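Local coordinates for Tat-secreted protein Rv2525c (PDB 4PMQ) that probably acts as a glycoside hydrolase on bacterial cell-wall peptidoglycan, and shows esterase activity toward p-nitrophenyl esters in vitro, at residues 4-15 / 187-198; 126-135 / 152-160. All coordinates share one frame; numbering follows the deposited sequence.

Contact 1. Residues 4-15 / 187-198; sequences LGTLLDYAAGVI and VGGVGVDVNQIL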
loop_
_atom_site.group_PDB
_atom_site.type_symbol
_atom_site.label_atom_id
_atom_site.label_comp_id
_atom_site.label_asym_id
_atom_site.label_seq_id
_atom_site.Cartn_x
_atom_site.Cartn_y
_atom_site.Cartn_z
ATOM N N LEU A 4 9.420 14.645 1.430
ATOM C CA LEU A 4 8.455 15.696 1.076
ATOM C C LEU A 4 7.282 15.728 2.086
ATOM O O LEU A 4 6.287 16.423 1.890
ATOM C CB LEU A 4 7.898 15.386 -0.329
ATOM C CG LEU A 4 8.762 15.654 -1.560
ATOM C CD1 LEU A 4 9.906 14.684 -1.678
ATOM C CD2 LEU A 4 7.949 15.484 -2.814
ATOM N N GLY A 5 7.410 14.944 3.131
ATOM C CA GLY A 5 6.386 14.785 4.152
ATOM C C GLY A 5 6.233 13.318 4.482
ATOM O O GLY A 5 6.743 12.448 3.760
ATOM N N THR A 6 5.511 13.049 5.571
ATOM C CA THR A 6 5.278 11.725 6.135
ATOM C C THR A 6 3.846 11.282 5.916
ATOM O O THR A 6 2.950 12.103 6.138
ATOM C CB THR A 6 5.559 11.866 7.651
ATOM O OG1 THR A 6 6.945 12.169 7.866
ATOM C CG2 THR A 6 5.117 10.678 8.474
ATOM N N LEU A 7 3.646 10.004 5.613
ATOM C CA LEU A 7 2.371 9.321 5.538
ATOM C C LEU A 7 2.390 8.194 6.534
ATOM O O LEU A 7 3.386 7.468 6.612
ATOM C CB LEU A 7 2.069 8.754 4.152
ATOM C CG LEU A 7 2.047 9.759 2.999
ATOM C CD1 LEU A 7 1.855 9.032 1.682
ATOM C CD2 LEU A 7 0.934 10.815 3.159
ATOM N N LEU A 8 1.291 8.018 7.280
ATOM C CA LEU A 8 1.242 6.910 8.237
ATOM C C LEU A 8 0.455 5.764 7.661
ATOM O O LEU A 8 -0.525 5.999 6.962
ATOM C CB LEU A 8 0.569 7.377 9.543
ATOM C CG LEU A 8 1.219 8.573 10.256
ATOM C CD1 LEU A 8 0.460 8.901 11.531
ATOM C CD2 LEU A 8 2.736 8.333 10.526
ATOM N N ASP A 9 0.831 4.531 8.019
ATOM C CA ASP A 9 0.016 3.373 7.653
ATOM C C ASP A 9 -0.275 2.576 8.931
ATOM O O ASP A 9 0.537 2.568 9.857
ATOM C CB ASP A 9 0.630 2.523 6.535
ATOM C CG ASP A 9 1.809 1.686 6.976
ATOM O OD1 ASP A 9 1.578 0.638 7.622
ATOM O OD2 ASP A 9 2.950 2.074 6.673
ATOM N N TYR A 10 -1.455 1.950 9.002
ATOM C CA TYR A 10 -1.889 1.255 10.222
ATOM C C TYR A 10 -3.040 0.348 9.916
ATOM O O TYR A 10 -3.882 0.701 9.085
ATOM C CB TYR A 10 -2.317 2.269 11.306
ATOM C CG TYR A 10 -3.041 3.488 10.766
ATOM C CD1 TYR A 10 -2.332 4.581 10.272
ATOM C CD2 TYR A 10 -4.436 3.557 10.769
ATOM C CE1 TYR A 10 -2.986 5.706 9.780
ATOM C CE2 TYR A 10 -5.105 4.697 10.303
ATOM C CZ TYR A 10 -4.369 5.760 9.794
ATOM O OH TYR A 10 -4.958 6.892 9.308
ATOM N N ALA A 11 -3.090 -0.797 10.600
ATOM C CA ALA A 11 -4.157 -1.782 10.406
ATOM C C ALA A 11 -5.045 -1.953 11.634
ATOM O O ALA A 11 -6.169 -2.454 11.479
ATOM C CB ALA A 11 -3.538 -3.135 10.061
ATOM N N ALA A 12 -4.551 -1.615 12.850
ATOM C CA ALA A 12 -5.255 -1.951 14.091
ATOM C C ALA A 12 -6.491 -1.115 14.402
ATOM O O ALA A 12 -7.282 -1.515 15.246
ATOM C CB ALA A 12 -4.309 -1.904 15.286
ATOM N N GLY A 13 -6.669 0.015 13.733
ATOM C CA GLY A 13 -7.808 0.868 14.034
ATOM C C GLY A 13 -7.893 2.076 13.131
ATOM O O GLY A 13 -7.074 2.252 12.223
ATOM N N VAL A 14 -8.933 2.875 13.345
ATOM C CA VAL A 14 -9.173 4.085 12.565
ATOM C C VAL A 14 -8.751 5.260 13.422
ATOM O O VAL A 14 -9.190 5.362 14.561
ATOM C CB VAL A 14 -10.657 4.194 12.120
ATOM C CG1 VAL A 14 -10.922 5.510 11.400
ATOM C CG2 VAL A 14 -11.049 3.005 11.237
ATOM N N ILE A 15 -7.939 6.159 12.878
ATOM C CA ILE A 15 -7.494 7.295 13.680
ATOM C C ILE A 15 -8.194 8.578 13.255
ATOM O O ILE A 15 -8.193 8.883 12.059
ATOM C CB ILE A 15 -5.954 7.461 13.587
ATOM C CG1 ILE A 15 -5.212 6.200 14.066
ATOM C CG2 ILE A 15 -5.447 8.735 14.339
ATOM C CD1 ILE A 15 -3.741 6.168 13.582
ATOM N N VAL A 187 -0.457 6.465 17.549
ATOM C CA VAL A 187 -1.222 7.697 17.310
ATOM C C VAL A 187 -2.688 7.375 17.586
ATOM O O VAL A 187 -3.216 6.436 17.000
ATOM C CB VAL A 187 -1.006 8.304 15.898
ATOM C CG1 VAL A 187 -1.873 9.558 15.693
ATOM C CG2 VAL A 187 0.475 8.633 15.665
ATOM N N GLY A 188 -3.321 8.131 18.489
ATOM C CA GLY A 188 -4.713 7.889 18.877
ATOM C C GLY A 188 -4.968 6.463 19.347
ATOM O O GLY A 188 -5.996 5.871 18.982
ATOM N N GLY A 189 -4.012 5.905 20.114
ATOM C CA GLY A 189 -4.054 4.537 20.628
ATOM C C GLY A 189 -3.750 3.437 19.610
ATOM O O GLY A 189 -3.851 2.246 19.924
ATOM N N VAL A 190 -3.356 3.812 18.378
ATOM C CA VAL A 190 -3.101 2.841 17.309
ATOM C C VAL A 190 -1.628 2.836 16.887
ATOM O O VAL A 190 -1.066 3.912 16.628
ATOM C CB VAL A 190 -4.023 3.171 16.095
ATOM C CG1 VAL A 190 -3.780 2.218 14.922
ATOM C CG2 VAL A 190 -5.506 3.184 16.507
ATOM N N GLY A 191 -1.024 1.644 16.815
ATOM C CA GLY A 191 0.345 1.509 16.308
ATOM C C GLY A 191 0.402 1.937 14.845
ATOM O O GLY A 191 -0.502 1.614 14.052
ATOM N N VAL A 192 1.424 2.737 14.480
ATOM C CA VAL A 192 1.541 3.194 13.091
ATOM C C VAL A 192 2.948 2.949 12.575
ATOM O O VAL A 192 3.900 2.891 13.360
ATOM C CB VAL A 192 1.156 4.695 12.887
ATOM C CG1 VAL A 192 -0.282 4.972 13.316
ATOM C CG2 VAL A 192 2.140 5.652 13.585
ATOM N N ASP A 193 3.050 2.819 11.258
ATOM C CA ASP A 193 4.293 2.795 10.504
ATOM C C ASP A 193 4.472 4.146 9.862
ATOM O O ASP A 193 3.480 4.801 9.495
ATOM C CB ASP A 193 4.298 1.684 9.439
ATOM C CG ASP A 193 3.914 0.310 9.974
ATOM O OD1 ASP A 193 4.376 -0.045 11.093
ATOM O OD2 ASP A 193 3.221 -0.434 9.248
ATOM N N VAL A 194 5.717 4.550 9.669
ATOM C CA VAL A 194 6.028 5.856 9.108
ATOM C C VAL A 194 6.591 5.700 7.717
ATOM O O VAL A 194 7.509 4.895 7.503
ATOM C CB VAL A 194 6.995 6.644 10.020
ATOM C CG1 VAL A 194 7.325 7.999 9.418
ATOM C CG2 VAL A 194 6.405 6.818 11.424
ATOM N N ASN A 195 6.059 6.502 6.773
ATOM C CA ASN A 195 6.501 6.453 5.386
ATOM C C ASN A 195 6.920 7.832 4.941
ATOM O O ASN A 195 6.187 8.803 5.199
ATOM C CB ASN A 195 5.386 5.924 4.474
ATOM C CG ASN A 195 4.889 4.586 4.957
ATOM O OD1 ASN A 195 5.513 3.565 4.679
ATOM N ND2 ASN A 195 3.842 4.582 5.784
ATOM N N GLN A 196 8.029 7.922 4.199
ATOM C CA GLN A 196 8.509 9.186 3.612
ATOM C C GLN A 196 8.048 9.294 2.166
ATOM O O GLN A 196 8.134 8.329 1.408
ATOM C CB GLN A 196 10.038 9.239 3.665
ATOM C CG GLN A 196 10.551 9.387 5.092
ATOM C CD GLN A 196 12.034 9.670 5.196
ATOM O OE1 GLN A 196 12.847 9.315 4.326
ATOM N NE2 GLN A 196 12.417 10.287 6.301
ATOM N N ILE A 197 7.555 10.468 1.787
ATOM C CA ILE A 197 7.181 10.783 0.413
ATOM C C ILE A 197 8.475 11.214 -0.322
ATOM O O ILE A 197 9.201 12.111 0.152
ATOM C CB ILE A 197 6.109 11.898 0.387
ATOM C CG1 ILE A 197 4.816 11.455 1.114
ATOM C CG2 ILE A 197 5.850 12.357 -1.063
ATOM C CD1 ILE A 197 3.879 12.689 1.414
ATOM N N LEU A 198 8.734 10.605 -1.482
ATOM C CA LEU A 198 9.953 10.872 -2.241
ATOM C C LEU A 198 9.745 11.607 -3.545
ATOM O O LEU A 198 10.698 12.191 -4.082
ATOM C CB LEU A 198 10.620 9.541 -2.572
ATOM C CG LEU A 198 10.988 8.688 -1.335
ATOM C CD1 LEU A 198 11.266 7.274 -1.749
ATOM C CD2 LEU A 198 12.140 9.324 -0.543
HETATM O O HOH W 1 -1.811 -0.752 13.447
HETATM O O HOH W 2 -8.151 6.083 17.228
#
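V192 CG1 comes obliquely to the Y10 ring, 3.7 Å from Y10 CD1, and also touches I15 CD1. That methyl, from the same segment as the tyrosine, lies over the centre of one ring face, 3.6 Å above the plane, while CB of L8 sits at the ring's edge, in plane. A chi1 of 37° places CG of Y10 between the backbone N and the carbonyl carbon. A second set of flat groups gathers around D9. The amide of N195 offers both hydrogens of ND2: one runs in the amide plane to the anti lone pair of D9 OD2 at 2.8 Å, nearly straight, the other reaches L7 O from above its carbonyl plane. Both segments belong to the curled sheet of a TIM-barrel-like domain, strand 190-197 pairing antiparallel with strand 6-9 in an otherwise largely parallel array. L7 with N195 and D9 with D193 are hydrogen-bonded pairs whose side chains share one face, so the two acids are neighbours; D9 OD1 lies 2.5 Å from D193 OD2. Q179 also binds D9 OD2, D183 N binds D193 OD1, and W160 NE1 binds N195 OD1. Bound glycerol and tartrate nearby, probably from the crystallisation liquor, are consistent with a pocket here. At the start of strand 190-197, where a type I' turn from V187 to V190 joins it to strand 184-187, V190 CB packs on I15 CG1 at 3.8 Å.

Contact 2. Residues 126-135 / 152-160; sequences LRSWESVIGH and NDGLGSYFW
L155 packs its two methyls against one side of helix 115-133, CD1 lying 3.8 Å from CB of L126 and CD2 3.7 Å from CD of E130. CG of R127 meets the same CD2 where the two side chains cross at about a right angle, and L126 in turn rests on A107 and V140 of the neighbouring strands. Next to this close apolar patch, E130 OE2 accepts two bonds from opposite faces of the carboxylate plane: G156 N gives a nearly straight one of 2.8 Å on the anti side, and H135 ND1, in its own ring plane, gives one of 2.7 Å from above. Two donors on one oxygen fix the rotation of the carboxylate and would probably favour its charged form. The setting is the helix-to-strand connection of a barrel of beta-alpha units: helix 144-153 closes with a Schellman motif at G154, and the chain passes through L155 and G156 into strand 158-161, beside the end of the preceding helix. H135 is exposed yet held: S157 OG lies over one face of its imidazole, offset toward the rim, and donates to H135 O at 2.8 Å from above the carbonyl plane. On the solvent side, where R127 is exposed too, a water bridges the segments, donating to E130 OE1 at 2.7 Å and to G154 O at 2.8 Å.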
loop_
_atom_site.group_PDB
_atom_site.type_symbol
_atom_site.label_atom_id
_atom_site.label_comp_id
_atom_site.label_asym_id
_atom_site.label_seq_id
_atom_site.Cartn_x
_atom_site.Cartn_y
_atom_site.Cartn_z
ATOM N N LEU A 126 1.031 -9.395 -10.359
ATOM C CA LEU A 126 1.049 -7.959 -10.674
ATOM C C LEU A 126 0.477 -7.666 -12.084
ATOM O O LEU A 126 -0.177 -6.628 -12.272
ATOM C CB LEU A 126 2.458 -7.372 -10.506
ATOM C CG LEU A 126 2.989 -7.290 -9.060
ATOM C CD1 LEU A 126 4.393 -6.703 -9.025
ATOM C CD2 LEU A 126 2.051 -6.481 -8.129
ATOM N N ARG A 127 0.687 -8.587 -13.060
ATOM C CA ARG A 127 0.104 -8.404 -14.397
ATOM C C ARG A 127 -1.450 -8.469 -14.267
ATOM O O ARG A 127 -2.141 -7.712 -14.961
ATOM C CB ARG A 127 0.634 -9.420 -15.400
ATOM C CG ARG A 127 2.081 -9.159 -15.811
ATOM C CD ARG A 127 2.540 -10.165 -16.849
ATOM N NE ARG A 127 3.859 -9.834 -17.398
ATOM C CZ ARG A 127 4.661 -10.698 -18.002
ATOM N NH1 ARG A 127 4.305 -11.972 -18.123
ATOM N NH2 ARG A 127 5.848 -10.308 -18.451
ATOM N N SER A 128 -1.991 -9.347 -13.365
ATOM C CA SER A 128 -3.453 -9.385 -13.138
ATOM C C SER A 128 -3.948 -8.070 -12.576
ATOM O O SER A 128 -5.002 -7.582 -13.009
ATOM C CB SER A 128 -3.835 -10.521 -12.202
ATOM O OG SER A 128 -3.824 -11.733 -12.925
ATOM N N TRP A 129 -3.189 -7.458 -11.621
ATOM C CA TRP A 129 -3.564 -6.143 -11.124
ATOM C C TRP A 129 -3.633 -5.157 -12.299
ATOM O O TRP A 129 -4.612 -4.415 -12.404
ATOM C CB TRP A 129 -2.584 -5.659 -10.052
ATOM C CG TRP A 129 -2.982 -6.103 -8.681
ATOM C CD1 TRP A 129 -2.688 -7.289 -8.076
ATOM C CD2 TRP A 129 -3.786 -5.361 -7.748
ATOM N NE1 TRP A 129 -3.227 -7.321 -6.803
ATOM C CE2 TRP A 129 -3.937 -6.168 -6.590
ATOM C CE3 TRP A 129 -4.409 -4.104 -7.786
ATOM C CZ2 TRP A 129 -4.628 -5.722 -5.454
ATOM C CZ3 TRP A 129 -5.103 -3.665 -6.660
ATOM C CH2 TRP A 129 -5.193 -4.461 -5.508
ATOM N N GLU A 130 -2.613 -5.181 -13.204
ATOM C CA GLU A 130 -2.624 -4.280 -14.374
ATOM C C GLU A 130 -3.821 -4.552 -15.299
ATOM O O GLU A 130 -4.352 -3.622 -15.913
ATOM C CB GLU A 130 -1.347 -4.447 -15.169
ATOM C CG GLU A 130 -0.124 -3.993 -14.356
ATOM C CD GLU A 130 1.084 -3.822 -15.263
ATOM O OE1 GLU A 130 1.129 -4.498 -16.312
ATOM O OE2 GLU A 130 1.972 -3.000 -14.943
ATOM N N SER A 131 -4.229 -5.811 -15.401
ATOM C CA SER A 131 -5.342 -6.173 -16.259
ATOM C C SER A 131 -6.667 -5.752 -15.664
ATOM O O SER A 131 -7.645 -5.696 -16.403
ATOM C CB SER A 131 -5.362 -7.671 -16.531
ATOM O OG SER A 131 -6.362 -7.950 -17.512
ATOM N N VAL A 132 -6.733 -5.534 -14.350
ATOM C CA VAL A 132 -8.008 -5.182 -13.732
ATOM C C VAL A 132 -8.136 -3.665 -13.631
ATOM O O VAL A 132 -9.141 -3.112 -14.130
ATOM C CB VAL A 132 -8.156 -5.855 -12.346
ATOM C CG1 VAL A 132 -9.382 -5.313 -11.606
ATOM C CG2 VAL A 132 -8.242 -7.383 -12.497
ATOM N N ILE A 133 -7.137 -2.999 -12.988
ATOM C CA ILE A 133 -7.230 -1.542 -12.803
ATOM C C ILE A 133 -6.335 -0.729 -13.770
ATOM O O ILE A 133 -6.496 0.495 -13.841
ATOM C CB ILE A 133 -6.946 -1.165 -11.324
ATOM C CG1 ILE A 133 -5.494 -1.515 -10.908
ATOM C CG2 ILE A 133 -7.977 -1.805 -10.394
ATOM C CD1 ILE A 133 -5.198 -1.039 -9.433
ATOM N N GLY A 134 -5.439 -1.391 -14.516
ATOM C CA GLY A 134 -4.578 -0.692 -15.466
ATOM C C GLY A 134 -3.157 -0.502 -14.979
ATOM O O GLY A 134 -2.927 -0.322 -13.788
ATOM N N HIS A 135 -2.193 -0.513 -15.922
ATOM C CA HIS A 135 -0.787 -0.273 -15.636
ATOM C C HIS A 135 -0.615 1.026 -14.827
ATOM O O HIS A 135 0.100 1.029 -13.813
ATOM C CB HIS A 135 -0.015 -0.178 -16.952
ATOM C CG HIS A 135 1.414 0.239 -16.773
ATOM N ND1 HIS A 135 2.357 -0.638 -16.264
ATOM C CD2 HIS A 135 2.024 1.406 -17.094
ATOM C CE1 HIS A 135 3.504 0.032 -16.247
ATOM N NE2 HIS A 135 3.357 1.264 -16.747
ATOM N N ASN A 152 12.420 -2.959 -14.076
ATOM C CA ASN A 152 13.144 -3.523 -15.212
ATOM C C ASN A 152 12.185 -4.275 -16.181
ATOM O O ASN A 152 12.443 -4.331 -17.390
ATOM C CB ASN A 152 14.240 -4.449 -14.699
ATOM C CG ASN A 152 15.238 -4.823 -15.757
ATOM O OD1 ASN A 152 15.695 -3.985 -16.520
ATOM N ND2 ASN A 152 15.586 -6.093 -15.837
ATOM N N ASP A 153 11.095 -4.869 -15.647
ATOM C CA ASP A 153 10.079 -5.573 -16.449
ATOM C C ASP A 153 8.935 -4.675 -16.932
ATOM O O ASP A 153 8.034 -5.164 -17.625
ATOM C CB ASP A 153 9.488 -6.736 -15.676
ATOM C CG ASP A 153 10.459 -7.905 -15.565
ATOM O OD1 ASP A 153 11.363 -8.014 -16.435
ATOM O OD2 ASP A 153 10.262 -8.757 -14.667
ATOM N N GLY A 154 8.933 -3.414 -16.510
ATOM C CA GLY A 154 7.856 -2.503 -16.874
ATOM C C GLY A 154 6.549 -2.883 -16.202
ATOM O O GLY A 154 5.475 -2.656 -16.768
ATOM N N LEU A 155 6.629 -3.469 -14.972
ATOM C CA LEU A 155 5.474 -3.867 -14.184
ATOM C C LEU A 155 5.209 -2.833 -13.115
ATOM O O LEU A 155 6.115 -2.533 -12.313
ATOM C CB LEU A 155 5.761 -5.205 -13.499
ATOM C CG LEU A 155 5.064 -6.432 -13.935
ATOM C CD1 LEU A 155 5.400 -7.554 -12.947
ATOM C CD2 LEU A 155 3.541 -6.226 -14.002
ATOM N N GLY A 156 4.001 -2.287 -13.097
ATOM C CA GLY A 156 3.634 -1.291 -12.114
ATOM C C GLY A 156 4.049 0.113 -12.519
ATOM O O GLY A 156 4.947 0.300 -13.363
ATOM N N SER A 157 3.425 1.104 -11.879
ATOM C CA SER A 157 3.719 2.515 -12.159
ATOM C C SER A 157 4.153 3.262 -10.906
ATOM O O SER A 157 4.765 4.323 -11.010
ATOM C CB SER A 157 2.498 3.203 -12.777
ATOM O OG SER A 157 2.297 2.710 -14.095
ATOM N N TYR A 158 3.744 2.759 -9.722
ATOM C CA TYR A 158 4.070 3.392 -8.434
ATOM C C TYR A 158 4.774 2.376 -7.560
ATOM O O TYR A 158 4.431 1.190 -7.558
ATOM C CB TYR A 158 2.819 3.916 -7.732
ATOM C CG TYR A 158 2.193 5.120 -8.410
ATOM C CD1 TYR A 158 2.546 6.408 -8.032
ATOM C CD2 TYR A 158 1.198 4.964 -9.384
ATOM C CE1 TYR A 158 1.973 7.528 -8.636
ATOM C CE2 TYR A 158 0.632 6.081 -10.017
ATOM C CZ TYR A 158 1.008 7.361 -9.614
ATOM O OH TYR A 158 0.458 8.501 -10.153
ATOM N N PHE A 159 5.777 2.857 -6.787
ATOM C CA PHE A 159 6.583 1.944 -5.989
ATOM C C PHE A 159 6.731 2.465 -4.559
ATOM O O PHE A 159 7.081 3.624 -4.336
ATOM C CB PHE A 159 7.954 1.776 -6.681
ATOM C CG PHE A 159 7.786 1.249 -8.088
ATOM C CD1 PHE A 159 7.448 -0.086 -8.311
ATOM C CD2 PHE A 159 7.840 2.110 -9.182
ATOM C CE1 PHE A 159 7.215 -0.561 -9.602
ATOM C CE2 PHE A 159 7.597 1.632 -10.483
ATOM C CZ PHE A 159 7.273 0.302 -10.680
ATOM N N TRP A 160 6.443 1.603 -3.594
ATOM C CA TRP A 160 6.512 1.939 -2.175
ATOM C C TRP A 160 7.457 0.954 -1.538
ATOM O O TRP A 160 7.162 -0.243 -1.490
ATOM C CB TRP A 160 5.093 1.866 -1.563
ATOM C CG TRP A 160 5.011 2.022 -0.072
ATOM C CD1 TRP A 160 5.948 2.555 0.767
ATOM C CD2 TRP A 160 3.889 1.665 0.748
ATOM N NE1 TRP A 160 5.485 2.541 2.066
ATOM C CE2 TRP A 160 4.221 1.999 2.082
ATOM C CE3 TRP A 160 2.619 1.123 0.479
ATOM C CZ2 TRP A 160 3.375 1.712 3.160
ATOM C CZ3 TRP A 160 1.785 0.830 1.546
ATOM C CH2 TRP A 160 2.143 1.162 2.865
HETATM O O HOH W 3 3.381 -4.300 -17.752
#

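In the fold
The two contacts lie on opposite sides of the chain's centre, their centres about 24 Å apart, and share one curled sheet. Contact 1 joins the first strand to the last and so closes the sheet upon itself; contact 2, nested between them in sequence, ties the end of helix 115-133 to the loop that enters strand 158-161. That strand carries W160 toward contact 1, where it reaches N195 and D9. D9, at the C-terminal end of strand 6-9, sits where TIM-barrel active sites usually lie, consistent with a glycosidase-like pocket, whereas contact 2 is packing between helix 115-133 and the loop before strand 158-161.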